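Local coordinates for protein Uly1 (Catenovulum maritimum, PDB 7DRQ) that probably cleaves ulvan, a green-algal polysaccharide, as a calcium-binding lyase of polysaccharide lyase family 24, at residues 365-368 against 374-377; 291-296 against 347-352; 379-384 against 390-395. All blocks are in the same frame, centred on the assembly; numbering follows the deposited sequence.

Contact 1: 365-368 against 374-377; sequences TNEW and IKKV
T365 and V377 face each other as an antiparallel hydrogen-bonded pair. T365 N donates to V377 O at 2.7 Å, almost straight at the hydrogen (173°) and in the carbonyl plane. The return bond, V377 N to T365 O at 2.8 Å, is more bent, and its donor sits above the carbonyl plane. V377 O takes a second donor, an ordered water, so two bonds grip it. That water is also hydrogen-bonded to T365 OG1 at 2.7 Å. The hydroxyl can reach it because OG1 lies opposite the carbonyl carbon, beside its own backbone N (chi1 -59°). Further along, E367 N gives its hydrogen to K375 O at 2.8 Å. E367 O is satisfied in turn by I374 N at 2.8 Å. Between these sets N366 and K376 form a non-hydrogen-bonded pair, and the N366 backbone bonds to S344 of strand 343-344, on the far side of strand 359-369. The segments lie on the two arms of the hairpin 359-369/372-383. Its antiparallel sheet is consistent with a blade of the β-propeller expected for this BNR-repeat family. The N366 side chain runs alongside K376, with OD1 3.4 Å from K376 CG. OD1 takes its hydrogen bond from Q364 NE2. On the sheet face shared with T365 and V377, the extended E367 chain leaves with CG anti to the backbone N (chi1 -172°). Its CD lies 3.9 Å from I374 CD1. OE2 accepts from Q342 NE2. OE1 stays 4.6 Å from K375 NZ, longer than a salt bridge but likely to give mild attraction. Replacing E367 by an alanine would probably leave Q342 NE2 without this acceptor and uncover the I374 side chain and the aliphatic part of K375.

Contact 2: 291-296 against 347-352; sequences DGMFYA and GGFDWT
M293 and F349 make the nearest approach between these segments. M293 is present as selenomethionine. Its CG touches F349 CE1 at 3.5 Å. With CG anti to the backbone N (chi1 -176°) and the chain extended to SE, M293 SE reaches the edge of the phenylalanine ring, 5.4 Å from the F349 centroid. This is a Met-aromatic contact. The bend at chi3 then swings the terminal methyl back to the same ring: M293 CE is 4.0 Å from F349 CD1.

The second kind of contact is aromatic. Y295 turns its edge to the face of W351 in an offset edge-to-face pair. The centroids of the Y295 ring and the six-membered ring of W351 are 6.0 Å apart, with planes at 60°. The nearest carbons are Y295 CE1 and W351 CZ3, 4.3 Å apart.

No hydrogen bond joins the two segments. They belong to different antiparallel sheets, one holding strand 290-298 and the other strand 350-353. The chain directions of 293-295 and 349-351 differ by only 28°, and the segments meet mainly through side chains, consistent with neighbouring blades of the β-propeller expected for this family. L361 of strand 359-369 packs on both M293 and W351.

Polar atoms are satisfied by residues around the interface. Y295 OH bonds to R274 NH1, and W351 NE1 donates to the backbone O of K265. The bond to NE1 probably fixes the rotation of the indole, while the one to Y295 OH anchors the end of that side chain. K267 makes a cation-pi contact with W351 and a salt bridge with D350.

Contact 3: 379-384 against 390-395; sequences SHTYQK and LITTTD
I391 lies over one face of the Y382 ring, and its CB makes a CH-pi contact 4.0 Å from the Y382 centroid. The methyl I391 CG2 reaches Y382 OH at 3.6 Å. Y382 has CG between its backbone N and carbonyl carbon (chi1 59°), which folds the ring across the strand pair. T393 CG2 stands at the edge of the same ring. On the other sheet face T381 OG1 and T392 OG1 share a hydrogen bond of 2.8 Å, and either could donate. L390 CD2 packs beside them, against Q383 CB at 3.7 Å and T381 CG2.

Four backbone bonds fix the register of this hairpin, two between H380 and T393 and two between Y382 and I391. T393 OG1 accepts from D395 N, forming an ST turn just where strand 391-393 ends. In the second shell H380 lies with its ring under Y382 CD1. Its ND1 and NE2 are hydrogen-bonded to N429 and H360. M328 covers the face with T381 and T392.

The two faces differ in kind: one hydroxyl-hydroxyl bond links the strands on one, while an aliphatic side chain over an aromatic ring on the other probably holds mainly by dispersion.

From the N terminus, strand 290-298 comes first, and contact 2 closes the longest loop when the chain returns at 347-352 after 50 residues. Contact 1 then closes the short connection between strands 359-369 and 372-383. Contact 3 closes the next one, from strand 372-383 to 391-393. The three follow in series; none nests in or crosses another. Contacts 1 and 3 share strand 372-383 and extend one sheet, meeting where V377 CG1 lies 3.6 Å from T394 CG2. Contact 2 brings the preceding sheet against it and touches contact 3 where M293 CE lies 4.1 Å from S379 OG. Contacts 1 and 2 do not touch.

Contact 1: 365-368 against 374-377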
loop_
_atom_site.group_PDB
_atom_site.type_symbol
_atom_site.label_atom_id
_atom_site.label_comp_id
_atom_site.label_asym_id
_atom_site.label_seq_id
_atom_site.Cartn_x
_atom_site.Cartn_y
_atom_site.Cartn_z
ATOM N N THR A 365 -9.667 2.747 17.050
ATOM C CA THR A 365 -11.094 3.038 17.126
ATOM C C THR A 365 -11.267 4.302 17.955
ATOM O O THR A 365 -10.948 4.306 19.149
ATOM C CB THR A 365 -11.845 1.860 17.749
ATOM O OG1 THR A 365 -11.613 0.686 16.956
ATOM C CG2 THR A 365 -13.371 2.140 17.821
ATOM N N ASN A 366 -11.768 5.369 17.337
ATOM C CA ASN A 366 -11.833 6.668 17.998
ATOM C C ASN A 366 -13.262 7.007 18.404
ATOM O O ASN A 366 -14.215 6.683 17.686
ATOM C CB ASN A 366 -11.297 7.773 17.090
ATOM C CG ASN A 366 -9.874 7.519 16.659
ATOM O OD1 ASN A 366 -9.039 7.107 17.465
ATOM N ND2 ASN A 366 -9.589 7.745 15.384
ATOM N N GLU A 367 -13.401 7.677 19.545
ATOM C CA GLU A 367 -14.685 8.248 19.936
ATOM C C GLU A 367 -14.789 9.663 19.383
ATOM O O GLU A 367 -13.874 10.473 19.560
ATOM C CB GLU A 367 -14.854 8.259 21.456
ATOM C CG GLU A 367 -16.281 8.688 21.862
ATOM C CD GLU A 367 -16.571 8.487 23.332
ATOM O OE1 GLU A 367 -15.636 8.128 24.067
ATOM O OE2 GLU A 367 -17.739 8.686 23.750
ATOM N N TRP A 368 -15.914 9.965 18.738
ATOM C CA TRP A 368 -16.076 11.176 17.940
ATOM C C TRP A 368 -17.287 11.937 18.472
ATOM O O TRP A 368 -18.427 11.516 18.257
ATOM C CB TRP A 368 -16.239 10.790 16.467
ATOM C CG TRP A 368 -16.454 11.899 15.483
ATOM C CD1 TRP A 368 -17.655 12.344 15.001
ATOM C CD2 TRP A 368 -15.447 12.659 14.808
ATOM N NE1 TRP A 368 -17.454 13.352 14.091
ATOM C CE2 TRP A 368 -16.110 13.564 13.952
ATOM C CE3 TRP A 368 -14.050 12.678 14.859
ATOM C CZ2 TRP A 368 -15.426 14.480 13.159
ATOM C CZ3 TRP A 368 -13.371 13.585 14.065
ATOM C CH2 TRP A 368 -14.059 14.472 13.224
ATOM N N ILE A 374 -12.259 12.474 20.788
ATOM C CA ILE A 374 -12.052 12.708 22.216
ATOM C C ILE A 374 -11.421 11.519 22.911
ATOM O O ILE A 374 -11.038 11.634 24.088
ATOM C CB ILE A 374 -13.363 13.104 22.931
ATOM C CG1 ILE A 374 -14.375 11.951 22.930
ATOM C CG2 ILE A 374 -13.957 14.367 22.308
ATOM C CD1 ILE A 374 -15.533 12.155 23.878
ATOM N N LYS A 375 -11.279 10.389 22.223
ATOM C CA LYS A 375 -10.682 9.201 22.810
ATOM C C LYS A 375 -10.180 8.325 21.674
ATOM O O LYS A 375 -10.869 8.165 20.664
ATOM C CB LYS A 375 -11.699 8.447 23.676
ATOM C CG LYS A 375 -11.194 7.138 24.232
ATOM C CD LYS A 375 -12.308 6.412 24.962
ATOM C CE LYS A 375 -11.943 6.157 26.400
ATOM N NZ LYS A 375 -13.166 5.867 27.211
ATOM N N LYS A 376 -8.976 7.780 21.833
ATOM C CA LYS A 376 -8.376 6.875 20.858
ATOM C C LYS A 376 -8.160 5.523 21.519
ATOM O O LYS A 376 -7.475 5.432 22.544
ATOM C CB LYS A 376 -7.046 7.426 20.334
ATOM C CG LYS A 376 -7.134 8.812 19.703
ATOM C CD LYS A 376 -5.739 9.316 19.325
ATOM C CE LYS A 376 -5.785 10.637 18.575
ATOM N NZ LYS A 376 -4.432 11.028 18.058
ATOM N N VAL A 377 -8.741 4.478 20.941
ATOM C CA VAL A 377 -8.603 3.128 21.473
ATOM C C VAL A 377 -7.827 2.303 20.459
ATOM O O VAL A 377 -8.253 2.163 19.306
ATOM C CB VAL A 377 -9.965 2.482 21.760
ATOM C CG1 VAL A 377 -9.759 1.077 22.304
ATOM C CG2 VAL A 377 -10.788 3.357 22.716
HETATM O O HOH W 1 -9.358 -0.366 17.993
#

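Contact 2: 291-296 against 347-352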
loop_
_atom_site.group_PDB
_atom_site.type_symbol
_atom_site.label_atom_id
_atom_site.label_comp_id
_atom_site.label_asym_id
_atom_site.label_seq_id
_atom_site.Cartn_x
_atom_site.Cartn_y
_atom_site.Cartn_z
ATOM N N ASP A 291 -16.585 0.113 9.921
ATOM C CA ASP A 291 -17.086 -0.721 11.005
ATOM C C ASP A 291 -16.509 -2.118 10.835
ATOM O O ASP A 291 -16.071 -2.505 9.748
ATOM C CB ASP A 291 -18.636 -0.776 11.029
ATOM C CG ASP A 291 -19.214 -1.615 9.888
ATOM O OD1 ASP A 291 -19.393 -2.833 10.085
ATOM O OD2 ASP A 291 -19.492 -1.053 8.799
ATOM N N GLY A 292 -16.512 -2.875 11.925
ATOM C CA GLY A 292 -16.138 -4.268 11.879
ATOM C C GLY A 292 -14.655 -4.509 11.685
ATOM O O GLY A 292 -13.874 -3.567 11.485
HETATM N N MSE A 293 -14.261 -5.767 11.759
HETATM C CA MSE A 293 -12.899 -6.188 11.456
HETATM C C MSE A 293 -13.003 -7.598 10.883
HETATM O O MSE A 293 -13.679 -8.463 11.447
HETATM C CB MSE A 293 -12.021 -6.136 12.705
HETATM C CG MSE A 293 -10.574 -6.458 12.452
HETATM SE SE MSE A 293 -9.556 -6.160 14.121
HETATM C CE MSE A 293 -9.643 -4.232 14.249
ATOM N N PHE A 294 -12.338 -7.840 9.759
ATOM C CA PHE A 294 -12.606 -9.040 8.975
ATOM C C PHE A 294 -11.301 -9.656 8.488
ATOM O O PHE A 294 -10.297 -8.966 8.302
ATOM C CB PHE A 294 -13.519 -8.708 7.788
ATOM C CG PHE A 294 -14.778 -7.982 8.176
ATOM C CD1 PHE A 294 -15.924 -8.681 8.519
ATOM C CD2 PHE A 294 -14.804 -6.587 8.235
ATOM C CE1 PHE A 294 -17.090 -8.004 8.899
ATOM C CE2 PHE A 294 -15.950 -5.914 8.614
ATOM C CZ PHE A 294 -17.102 -6.625 8.938
ATOM N N TYR A 295 -11.341 -10.970 8.237
ATOM C CA TYR A 295 -10.146 -11.697 7.825
ATOM C C TYR A 295 -10.564 -12.972 7.113
ATOM O O TYR A 295 -11.519 -13.637 7.530
ATOM C CB TYR A 295 -9.264 -12.029 9.037
ATOM C CG TYR A 295 -8.232 -13.129 8.840
ATOM C CD1 TYR A 295 -7.026 -12.870 8.198
ATOM C CD2 TYR A 295 -8.433 -14.398 9.371
ATOM C CE1 TYR A 295 -6.059 -13.857 8.056
ATOM C CE2 TYR A 295 -7.492 -15.403 9.216
ATOM C CZ TYR A 295 -6.306 -15.126 8.557
ATOM O OH TYR A 295 -5.357 -16.108 8.433
ATOM N N ALA A 296 -9.848 -13.309 6.047
ATOM C CA ALA A 296 -10.057 -14.580 5.371
ATOM C C ALA A 296 -8.739 -15.006 4.746
ATOM O O ALA A 296 -7.860 -14.177 4.499
ATOM C CB ALA A 296 -11.157 -14.487 4.305
ATOM N N GLY A 347 -8.609 4.538 9.971
ATOM C CA GLY A 347 -7.273 4.086 9.647
ATOM C C GLY A 347 -6.710 3.314 10.820
ATOM O O GLY A 347 -7.425 2.993 11.768
ATOM N N GLY A 348 -5.414 3.026 10.736
ATOM C CA GLY A 348 -4.775 2.305 11.815
ATOM C C GLY A 348 -5.007 0.812 11.812
ATOM O O GLY A 348 -4.718 0.154 12.817
ATOM N N PHE A 349 -5.508 0.246 10.722
ATOM C CA PHE A 349 -5.798 -1.180 10.682
ATOM C C PHE A 349 -4.663 -1.928 9.998
ATOM O O PHE A 349 -4.158 -1.494 8.957
ATOM C CB PHE A 349 -7.105 -1.468 9.946
ATOM C CG PHE A 349 -7.335 -2.926 9.723
ATOM C CD1 PHE A 349 -7.725 -3.741 10.776
ATOM C CD2 PHE A 349 -7.097 -3.508 8.478
ATOM C CE1 PHE A 349 -7.927 -5.110 10.576
ATOM C CE2 PHE A 349 -7.283 -4.872 8.282
ATOM C CZ PHE A 349 -7.703 -5.671 9.326
ATOM N N ASP A 350 -4.268 -3.055 10.582
ATOM C CA ASP A 350 -3.283 -3.914 9.939
ATOM C C ASP A 350 -3.409 -5.307 10.534
ATOM O O ASP A 350 -4.084 -5.508 11.546
ATOM C CB ASP A 350 -1.860 -3.365 10.101
ATOM C CG ASP A 350 -0.903 -3.907 9.047
ATOM O OD1 ASP A 350 -1.375 -4.506 8.054
ATOM O OD2 ASP A 350 0.323 -3.736 9.220
ATOM N N TRP A 351 -2.735 -6.268 9.896
ATOM C CA TRP A 351 -2.809 -7.663 10.307
ATOM C C TRP A 351 -1.573 -8.389 9.789
ATOM O O TRP A 351 -0.895 -7.925 8.871
ATOM C CB TRP A 351 -4.083 -8.335 9.779
ATOM C CG TRP A 351 -4.081 -8.384 8.302
ATOM C CD1 TRP A 351 -4.461 -7.391 7.445
ATOM C CD2 TRP A 351 -3.616 -9.464 7.492
ATOM N NE1 TRP A 351 -4.277 -7.800 6.143
ATOM C CE2 TRP A 351 -3.759 -9.069 6.146
ATOM C CE3 TRP A 351 -3.091 -10.730 7.775
ATOM C CZ2 TRP A 351 -3.402 -9.900 5.080
ATOM C CZ3 TRP A 351 -2.731 -11.555 6.719
ATOM C CH2 TRP A 351 -2.890 -11.135 5.383
ATOM N N THR A 352 -1.305 -9.551 10.373
ATOM C CA THR A 352 -0.272 -10.437 9.853
ATOM C C THR A 352 -0.557 -11.836 10.379
ATOM O O THR A 352 -1.376 -12.023 11.282
ATOM C CB THR A 352 1.134 -9.960 10.249
ATOM O OG1 THR A 352 2.119 -10.755 9.576
ATOM C CG2 THR A 352 1.329 -10.093 11.752
#

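Contact 3: 379-384 against 390-395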
loop_
_atom_site.group_PDB
_atom_site.type_symbol
_atom_site.label_atom_id
_atom_site.label_comp_id
_atom_site.label_asym_id
_atom_site.label_seq_id
_atom_site.Cartn_x
_atom_site.Cartn_y
_atom_site.Cartn_z
ATOM N N SER A 379 -6.456 -1.472 19.480
ATOM C CA SER A 379 -6.771 -2.860 19.797
ATOM C C SER A 379 -5.777 -3.803 19.136
ATOM O O SER A 379 -5.234 -3.523 18.066
ATOM C CB SER A 379 -8.202 -3.265 19.366
ATOM O OG SER A 379 -8.438 -2.979 17.994
ATOM N N HIS A 380 -5.548 -4.923 19.812
ATOM C CA HIS A 380 -4.738 -6.019 19.308
ATOM C C HIS A 380 -5.563 -7.284 19.458
ATOM O O HIS A 380 -5.927 -7.659 20.576
ATOM C CB HIS A 380 -3.426 -6.125 20.081
ATOM C CG HIS A 380 -2.509 -7.202 19.598
ATOM N ND1 HIS A 380 -1.377 -7.569 20.297
ATOM C CD2 HIS A 380 -2.545 -7.991 18.494
ATOM C CE1 HIS A 380 -0.753 -8.535 19.643
ATOM N NE2 HIS A 380 -1.438 -8.807 18.544
ATOM N N THR A 381 -5.868 -7.928 18.340
ATOM C CA THR A 381 -6.636 -9.166 18.326
ATOM C C THR A 381 -5.717 -10.282 17.856
ATOM O O THR A 381 -5.043 -10.134 16.835
ATOM C CB THR A 381 -7.842 -9.044 17.396
ATOM O OG1 THR A 381 -8.733 -8.049 17.906
ATOM C CG2 THR A 381 -8.579 -10.376 17.288
ATOM N N TYR A 382 -5.651 -11.383 18.603
ATOM C CA TYR A 382 -4.660 -12.377 18.219
ATOM C C TYR A 382 -5.106 -13.777 18.604
ATOM O O TYR A 382 -5.880 -13.978 19.546
ATOM C CB TYR A 382 -3.276 -12.070 18.805
ATOM C CG TYR A 382 -3.220 -11.988 20.309
ATOM C CD1 TYR A 382 -3.565 -10.813 20.975
ATOM C CD2 TYR A 382 -2.816 -13.087 21.071
ATOM C CE1 TYR A 382 -3.514 -10.727 22.363
ATOM C CE2 TYR A 382 -2.757 -13.015 22.458
ATOM C CZ TYR A 382 -3.105 -11.829 23.096
ATOM O OH TYR A 382 -3.052 -11.746 24.470
ATOM N N GLN A 383 -4.620 -14.739 17.830
ATOM C CA GLN A 383 -4.962 -16.146 18.008
ATOM C C GLN A 383 -3.662 -16.932 17.880
ATOM O O GLN A 383 -3.051 -16.953 16.806
ATOM C CB GLN A 383 -5.992 -16.598 16.979
ATOM C CG GLN A 383 -6.503 -18.015 17.223
ATOM C CD GLN A 383 -7.317 -18.567 16.062
ATOM O OE1 GLN A 383 -6.978 -18.366 14.901
ATOM N NE2 GLN A 383 -8.391 -19.287 16.382
ATOM N N LYS A 384 -3.236 -17.560 18.966
ATOM C CA LYS A 384 -1.980 -18.294 18.940
ATOM C C LYS A 384 -2.126 -19.570 18.108
ATOM O O LYS A 384 -3.082 -20.333 18.288
ATOM C CB LYS A 384 -1.541 -18.637 20.363
ATOM C CG LYS A 384 -0.217 -19.410 20.422
ATOM C CD LYS A 384 0.314 -19.486 21.843
ATOM C CE LYS A 384 1.518 -20.403 21.918
ATOM N NZ LYS A 384 2.116 -20.432 23.284
ATOM N N LEU A 390 -9.994 -16.292 20.127
ATOM C CA LEU A 390 -9.515 -15.009 19.634
ATOM C C LEU A 390 -9.476 -14.048 20.810
ATOM O O LEU A 390 -10.518 -13.757 21.402
ATOM C CB LEU A 390 -10.444 -14.454 18.559
ATOM C CG LEU A 390 -10.236 -14.664 17.073
ATOM C CD1 LEU A 390 -11.310 -13.863 16.348
ATOM C CD2 LEU A 390 -8.834 -14.231 16.656
ATOM N N ILE A 391 -8.293 -13.561 21.155
ATOM C CA ILE A 391 -8.129 -12.601 22.243
ATOM C C ILE A 391 -8.063 -11.203 21.648
ATOM O O ILE A 391 -7.284 -10.962 20.722
ATOM C CB ILE A 391 -6.855 -12.895 23.053
ATOM C CG1 ILE A 391 -6.929 -14.279 23.705
ATOM C CG2 ILE A 391 -6.628 -11.802 24.104
ATOM C CD1 ILE A 391 -5.668 -14.632 24.485
ATOM N N THR A 392 -8.873 -10.281 22.174
ATOM C CA THR A 392 -8.771 -8.865 21.845
ATOM C C THR A 392 -8.438 -8.110 23.122
ATOM O O THR A 392 -9.127 -8.274 24.135
ATOM C CB THR A 392 -10.065 -8.313 21.246
ATOM O OG1 THR A 392 -10.367 -8.996 20.024
ATOM C CG2 THR A 392 -9.925 -6.831 20.961
ATOM N N THR A 393 -7.401 -7.277 23.069
ATOM C CA THR A 393 -7.042 -6.408 24.182
ATOM C C THR A 393 -6.880 -4.986 23.666
ATOM O O THR A 393 -6.485 -4.773 22.516
ATOM C CB THR A 393 -5.740 -6.881 24.876
ATOM O OG1 THR A 393 -5.471 -6.064 26.031
ATOM C CG2 THR A 393 -4.553 -6.802 23.922
ATOM N N THR A 394 -7.226 -4.009 24.506
ATOM C CA THR A 394 -6.906 -2.613 24.221
ATOM C C THR A 394 -5.627 -2.180 24.911
ATOM O O THR A 394 -5.273 -0.996 24.869
ATOM C CB THR A 394 -8.060 -1.688 24.619
ATOM O OG1 THR A 394 -8.275 -1.777 26.032
ATOM C CG2 THR A 394 -9.331 -2.103 23.896
ATOM N N ASP A 395 -4.923 -3.118 25.543
ATOM C CA ASP A 395 -3.616 -2.845 26.140
ATOM C C ASP A 395 -2.551 -2.979 25.051
ATOM O O ASP A 395 -1.760 -3.925 25.003
ATOM C CB ASP A 395 -3.377 -3.782 27.318
ATOM C CG ASP A 395 -2.086 -3.481 28.057
ATOM O OD1 ASP A 395 -1.461 -2.437 27.784
ATOM O OD2 ASP A 395 -1.701 -4.293 28.922
#